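Local coordinates for PUA domain-containing protein (Archaeoglobus fulgidus DSM 4304, PDB 2Q07) that is of unknown function but probably binds RNA and takes part in archaeosine-tRNA biosynthesis, this chain being the C-terminal part of an archaeosine synthase family member, at residues A[27-32]-A[58-63]; A[113-118]-A[136-141]. All blocks are in the same frame, centred on the assembly; numbering follows the deposited sequence.

The two contacts show how the parallel part of a mixed sheet is built from beta-alpha-beta units, in the domain of unknown function DUF5591, which its family relationship probably places among UDG-like folds. From the N terminus, the chain enters strand 31-36, crosses through helix 47-55 and returns in strand 61-65, where contact 1 closes the first loop. Contact 2 opens only afterwards: strand 115-118, helix 123-132 and strand 138-141 form a second unit, so the loops follow in series and neither nest nor cross. Their centres lie 11 Å apart, and the strand order is 61-65, 31-36, 115-118, 138-141. An Asp30-Arg114 salt bridge and a probable Val32-Val117 backbone hydrogen bond join the seam between units.

Contact 1: A[27-32]-A[58-63]; sequences PFSDTV and VNVNEI
A parallel beta-alpha-beta unit of the DUF5591 domain, running from strand 31-36 through helix 47-55 to strand 61-65, comes together here where its two strands enter the sheet. Val32 and Asn61 form the bridge between the segments, their CA atoms 4.6 Å apart. Asn61 N gives a bent hydrogen bond of 3.2 Å to Thr31 O and lies in the plane of that carbonyl, while Val32 CA approaches Asn61 O at 3.3 Å in a CA-H...O contact. A further backbone hydrogen bond links Asn61 with Leu33 and continues the pairing into the sheet.

At the entrance to the strands, side chains carry more of the contact. Phe28 has CG in the crowded position between its backbone N and carbonyl carbon (chi1 59°), which turns the ring against 59-61. The Asn61 amide lies over one face of this ring, with Asn61 CG 3.8 Å from Phe28 CE2; the two planes are tilted by 39°, so the groups do not stack flat. At the ring's edge, near its plane, Asn59 O is 3.7 Å from Phe28 CE1. Ser29 shapes the approach to the strand: its OG, anti to the backbone N, accepts from Thr31 N at 3.0 Å and 165°, an ST turn. The branch Val60 CG1 packs beside Ser29 OG and also meets Thr31 CB. Farther in, the Val32 and Ile63 side chains cross obliquely, Val32 CG2 meeting Ile63 CG1 at 3.7 Å.

An alanine in place of Phe28 would remove the ring from beside the Asn61 amide and the Asn59 carbonyl, and would probably loosen the packing of the 27-29 loop against 59-61. The one settled hydrogen bond between the segments is bent; most of the remainder is van der Waals packing of the Phe28 ring on Asn61 and the 59-60 backbone, and of Val60 on Ser29 and Thr31.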
loop_
_atom_site.group_PDB
_atom_site.type_symbol
_atom_site.label_atom_id
_atom_site.label_comp_id
_atom_site.label_asym_id
_atom_site.label_seq_id
_atom_site.Cartn_x
_atom_site.Cartn_y
_atom_site.Cartn_z
ATOM N N PRO A 27 -11.665 -1.016 3.214
ATOM C CA PRO A 27 -11.785 -0.837 4.666
ATOM C C PRO A 27 -12.312 -2.074 5.390
ATOM O O PRO A 27 -12.916 -2.959 4.784
ATOM C CB PRO A 27 -12.757 0.338 4.789
ATOM C CG PRO A 27 -12.506 1.118 3.538
ATOM C CD PRO A 27 -12.420 0.029 2.497
ATOM N N PHE A 28 -12.072 -2.129 6.695
ATOM C CA PHE A 28 -12.552 -3.228 7.521
ATOM C C PHE A 28 -13.398 -2.651 8.659
ATOM O O PHE A 28 -13.907 -3.386 9.509
ATOM C CB PHE A 28 -11.370 -4.017 8.088
ATOM C CG PHE A 28 -10.432 -3.191 8.927
ATOM C CD1 PHE A 28 -10.738 -2.892 10.258
ATOM C CD2 PHE A 28 -9.241 -2.718 8.392
ATOM C CE1 PHE A 28 -9.866 -2.139 11.039
ATOM C CE2 PHE A 28 -8.359 -1.962 9.165
ATOM C CZ PHE A 28 -8.669 -1.672 10.490
ATOM N N SER A 29 -13.564 -1.328 8.643
ATOM C CA SER A 29 -14.315 -0.616 9.681
ATOM C C SER A 29 -15.227 0.444 9.068
ATOM O O SER A 29 -15.030 0.854 7.930
ATOM C CB SER A 29 -13.323 0.057 10.644
ATOM O OG SER A 29 -13.971 0.909 11.579
ATOM N N ASP A 30 -16.216 0.893 9.832
ATOM C CA ASP A 30 -17.143 1.912 9.361
ATOM C C ASP A 30 -16.657 3.276 9.837
ATOM O O ASP A 30 -17.246 4.309 9.516
ATOM C CB ASP A 30 -18.547 1.641 9.904
ATOM C CG ASP A 30 -18.614 1.731 11.419
ATOM O OD1 ASP A 30 -17.616 1.409 12.090
ATOM O OD2 ASP A 30 -19.676 2.112 11.947
ATOM N N THR A 31 -15.575 3.268 10.609
ATOM C CA THR A 31 -14.986 4.496 11.129
ATOM C C THR A 31 -13.543 4.625 10.642
ATOM O O THR A 31 -12.827 3.634 10.544
ATOM C CB THR A 31 -15.002 4.506 12.680
ATOM O OG1 THR A 31 -16.359 4.535 13.135
ATOM C CG2 THR A 31 -14.268 5.723 13.232
ATOM N N VAL A 32 -13.124 5.843 10.313
ATOM C CA VAL A 32 -11.750 6.053 9.876
ATOM C C VAL A 32 -11.086 7.139 10.719
ATOM O O VAL A 32 -11.647 8.218 10.923
ATOM C CB VAL A 32 -11.658 6.452 8.383
ATOM C CG1 VAL A 32 -12.400 7.765 8.131
ATOM C CG2 VAL A 32 -10.196 6.590 7.979
ATOM N N VAL A 58 -6.364 0.865 18.660
ATOM C CA VAL A 58 -6.916 1.332 17.398
ATOM C C VAL A 58 -7.493 0.186 16.566
ATOM O O VAL A 58 -6.750 -0.617 16.011
ATOM C CB VAL A 58 -5.823 2.075 16.595
ATOM C CG1 VAL A 58 -6.365 2.534 15.262
ATOM C CG2 VAL A 58 -5.303 3.261 17.413
ATOM N N ASN A 59 -8.821 0.122 16.488
ATOM C CA ASN A 59 -9.502 -0.917 15.719
ATOM C C ASN A 59 -10.359 -0.364 14.591
ATOM O O ASN A 59 -11.363 -0.965 14.207
ATOM C CB ASN A 59 -10.376 -1.795 16.616
ATOM C CG ASN A 59 -9.568 -2.776 17.432
ATOM O OD1 ASN A 59 -8.544 -3.276 16.977
ATOM N ND2 ASN A 59 -10.034 -3.069 18.637
ATOM N N VAL A 60 -9.968 0.794 14.080
ATOM C CA VAL A 60 -10.669 1.398 12.964
ATOM C C VAL A 60 -9.612 1.694 11.913
ATOM O O VAL A 60 -8.419 1.652 12.207
ATOM C CB VAL A 60 -11.380 2.692 13.372
ATOM C CG1 VAL A 60 -12.423 2.389 14.458
ATOM C CG2 VAL A 60 -10.360 3.714 13.857
ATOM N N ASN A 61 -10.050 1.977 10.693
ATOM C CA ASN A 61 -9.136 2.279 9.595
ATOM C C ASN A 61 -8.412 3.589 9.853
ATOM O O ASN A 61 -8.930 4.464 10.555
ATOM C CB ASN A 61 -9.916 2.358 8.282
ATOM C CG ASN A 61 -10.119 0.996 7.650
ATOM O OD1 ASN A 61 -9.222 0.478 6.975
ATOM N ND2 ASN A 61 -11.291 0.397 7.875
ATOM N N GLU A 62 -7.224 3.728 9.268
ATOM C CA GLU A 62 -6.413 4.922 9.463
ATOM C C GLU A 62 -5.945 5.528 8.154
ATOM O O GLU A 62 -5.599 4.821 7.214
ATOM C CB GLU A 62 -5.171 4.592 10.303
ATOM C CG GLU A 62 -5.448 4.162 11.735
ATOM C CD GLU A 62 -4.287 3.365 12.327
ATOM O OE1 GLU A 62 -3.954 2.298 11.765
ATOM O OE2 GLU A 62 -3.706 3.803 13.345
ATOM N N ILE A 63 -5.941 6.846 8.099
ATOM C CA ILE A 63 -5.455 7.539 6.924
ATOM C C ILE A 63 -4.520 8.608 7.457
ATOM O O ILE A 63 -4.889 9.382 8.336
ATOM C CB ILE A 63 -6.600 8.182 6.124
ATOM C CG1 ILE A 63 -7.470 7.085 5.495
ATOM C CG2 ILE A 63 -6.030 9.116 5.059
ATOM C CD1 ILE A 63 -8.654 7.602 4.729
#

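Contact 2: A[113-118]-A[136-141]; sequences FRKVVA and EAEVVY
Phe113 brings its backbone up to the second segment before the strand begins, with its O 3.4 Å from Ala137 CB. The hydrogen-bonded pairing begins at Arg114: Glu138 N donates to Arg114 O at 3.1 Å, but the donor stands 37° out of the carbonyl plane. The same oxygen has Glu138 CG only 3.2 Å away, a tight fit that goes with a first torsion of Glu138 well off the staggered position (chi1 -27°). Arg114 and Glu138 then run side by side in the same direction, yet Arg114 NH2 and Glu138 OE1 remain 4.2 Å apart. This oxygen lies well out of the guanidinium plane and no N-H points at it, so only the nearness of opposite charges would act between them; the partner gripped by Arg114 NH1 is Asp30.

Lys115 bends along its chain, passing CG by the Glu138 carboxylate and CD by Val140 CG2, to place NZ in a salt bridge with Glu159. Next, Val116 turns both backbone polar atoms to the neighbour: its N donates to Glu138 O at 2.8 Å and its O accepts from Val140 N at 3.0 Å, both nearly along the C=O axis. Its CG2 branch meets Ala137 CB. Val117 joins Lys115, Glu138 and Val140 on one face of the sheet, where Val117 CG2 touches Val140 CG2 at 3.8 Å. Ala118 N finally bonds to Val140 O at 2.9 Å, while its CB rests obliquely against the Tyr141 ring on the other face.

These bonds add an outermost strand to the DUF5591 sheet and complete a beta-alpha-beta unit. Helix 123-132 covers the face bearing Ala118, Val139 and Tyr141, and its Glu132 hydrogen-bonds Tyr141 OH. Helix 150-160 covers Val117 and Val140 on the reverse, and strand 31-36 flanks 115-118 along its inner side.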
loop_
_atom_site.group_PDB
_atom_site.type_symbol
_atom_site.label_atom_id
_atom_site.label_comp_id
_atom_site.label_asym_id
_atom_site.label_seq_id
_atom_site.Cartn_x
_atom_site.Cartn_y
_atom_site.Cartn_z
ATOM N N PHE A 113 -17.142 5.232 4.801
ATOM C CA PHE A 113 -17.185 5.379 6.251
ATOM C C PHE A 113 -18.406 6.173 6.712
ATOM O O PHE A 113 -18.867 7.088 6.025
ATOM C CB PHE A 113 -15.917 6.073 6.752
ATOM C CG PHE A 113 -14.641 5.402 6.318
ATOM C CD1 PHE A 113 -13.852 5.962 5.310
ATOM C CD2 PHE A 113 -14.227 4.217 6.915
ATOM C CE1 PHE A 113 -12.662 5.345 4.902
ATOM C CE2 PHE A 113 -13.046 3.589 6.521
ATOM C CZ PHE A 113 -12.259 4.156 5.509
ATOM N N ARG A 114 -18.932 5.815 7.880
ATOM C CA ARG A 114 -20.084 6.527 8.422
ATOM C C ARG A 114 -19.591 7.626 9.347
ATOM O O ARG A 114 -20.319 8.563 9.650
ATOM C CB ARG A 114 -21.002 5.586 9.204
ATOM C CG ARG A 114 -20.358 4.936 10.428
ATOM C CD ARG A 114 -21.430 4.371 11.368
ATOM N NE ARG A 114 -21.522 5.149 12.598
ATOM C CZ ARG A 114 -20.724 4.985 13.648
ATOM N NH1 ARG A 114 -19.778 4.059 13.626
ATOM N NH2 ARG A 114 -20.857 5.763 14.711
ATOM N N LYS A 115 -18.342 7.505 9.789
ATOM C CA LYS A 115 -17.759 8.493 10.681
ATOM C C LYS A 115 -16.262 8.698 10.440
ATOM O O LYS A 115 -15.516 7.746 10.205
ATOM C CB LYS A 115 -17.995 8.085 12.139
ATOM C CG LYS A 115 -17.713 9.202 13.131
ATOM C CD LYS A 115 -16.516 8.886 13.995
ATOM C CE LYS A 115 -16.874 7.873 15.071
ATOM N NZ LYS A 115 -17.694 8.503 16.139
ATOM N N VAL A 116 -15.843 9.956 10.490
ATOM C CA VAL A 116 -14.454 10.338 10.297
ATOM C C VAL A 116 -13.968 11.022 11.579
ATOM O O VAL A 116 -14.506 12.055 11.970
ATOM C CB VAL A 116 -14.308 11.351 9.115
ATOM C CG1 VAL A 116 -12.859 11.843 9.000
ATOM C CG2 VAL A 116 -14.758 10.722 7.820
ATOM N N VAL A 117 -12.979 10.428 12.249
ATOM C CA VAL A 117 -12.415 11.021 13.449
ATOM C C VAL A 117 -11.108 11.708 13.069
ATOM O O VAL A 117 -10.096 11.044 12.812
ATOM C CB VAL A 117 -12.094 9.969 14.535
ATOM C CG1 VAL A 117 -11.586 10.670 15.764
ATOM C CG2 VAL A 117 -13.317 9.144 14.851
ATOM N N ALA A 118 -11.130 13.033 13.037
ATOM C CA ALA A 118 -9.951 13.808 12.675
ATOM C C ALA A 118 -9.043 14.088 13.872
ATOM O O ALA A 118 -9.253 15.052 14.599
ATOM C CB ALA A 118 -10.378 15.119 12.032
ATOM N N GLU A 136 -21.000 12.724 3.411
ATOM C CA GLU A 136 -22.167 12.381 4.228
ATOM C C GLU A 136 -21.751 11.960 5.635
ATOM O O GLU A 136 -22.513 12.125 6.596
ATOM C CB GLU A 136 -22.960 11.232 3.604
ATOM C CG GLU A 136 -23.412 11.431 2.171
ATOM C CD GLU A 136 -24.383 10.336 1.735
ATOM O OE1 GLU A 136 -24.201 9.179 2.175
ATOM O OE2 GLU A 136 -25.317 10.627 0.959
ATOM N N ALA A 137 -20.540 11.425 5.761
ATOM C CA ALA A 137 -20.054 10.966 7.053
ATOM C C ALA A 137 -20.059 12.041 8.133
ATOM O O ALA A 137 -19.973 13.235 7.849
ATOM C CB ALA A 137 -18.639 10.390 6.912
ATOM N N GLU A 138 -20.184 11.602 9.379
ATOM C CA GLU A 138 -20.129 12.531 10.503
ATOM C C GLU A 138 -18.636 12.779 10.684
ATOM O O GLU A 138 -17.836 11.849 10.579
ATOM C CB GLU A 138 -20.664 11.887 11.783
ATOM C CG GLU A 138 -21.677 10.785 11.534
ATOM C CD GLU A 138 -22.255 10.221 12.823
ATOM O OE1 GLU A 138 -21.467 9.790 13.702
ATOM O OE2 GLU A 138 -23.499 10.217 12.950
ATOM N N VAL A 139 -18.259 14.018 10.950
ATOM C CA VAL A 139 -16.859 14.334 11.157
ATOM C C VAL A 139 -16.701 14.945 12.537
ATOM O O VAL A 139 -17.324 15.960 12.851
ATOM C CB VAL A 139 -16.338 15.323 10.089
ATOM C CG1 VAL A 139 -14.821 15.483 10.218
ATOM C CG2 VAL A 139 -16.692 14.824 8.702
ATOM N N VAL A 140 -15.879 14.304 13.361
ATOM C CA VAL A 140 -15.619 14.762 14.718
ATOM C C VAL A 140 -14.138 15.088 14.888
ATOM O O VAL A 140 -13.281 14.396 14.342
ATOM C CB VAL A 140 -16.008 13.673 15.743
ATOM C CG1 VAL A 140 -17.513 13.393 15.659
ATOM C CG2 VAL A 140 -15.224 12.395 15.462
ATOM N N TYR A 141 -13.839 16.142 15.642
ATOM C CA TYR A 141 -12.455 16.539 15.885
ATOM C C TYR A 141 -12.094 16.211 17.332
ATOM O O TYR A 141 -12.789 16.615 18.259
ATOM C CB TYR A 141 -12.281 18.028 15.592
ATOM C CG TYR A 141 -12.640 18.386 14.168
ATOM C CD1 TYR A 141 -13.973 18.541 13.789
ATOM C CD2 TYR A 141 -11.655 18.487 13.182
ATOM C CE1 TYR A 141 -14.322 18.780 12.471
ATOM C CE2 TYR A 141 -11.995 18.725 11.854
ATOM C CZ TYR A 141 -13.328 18.869 11.504
ATOM O OH TYR A 141 -13.677 19.080 10.192
#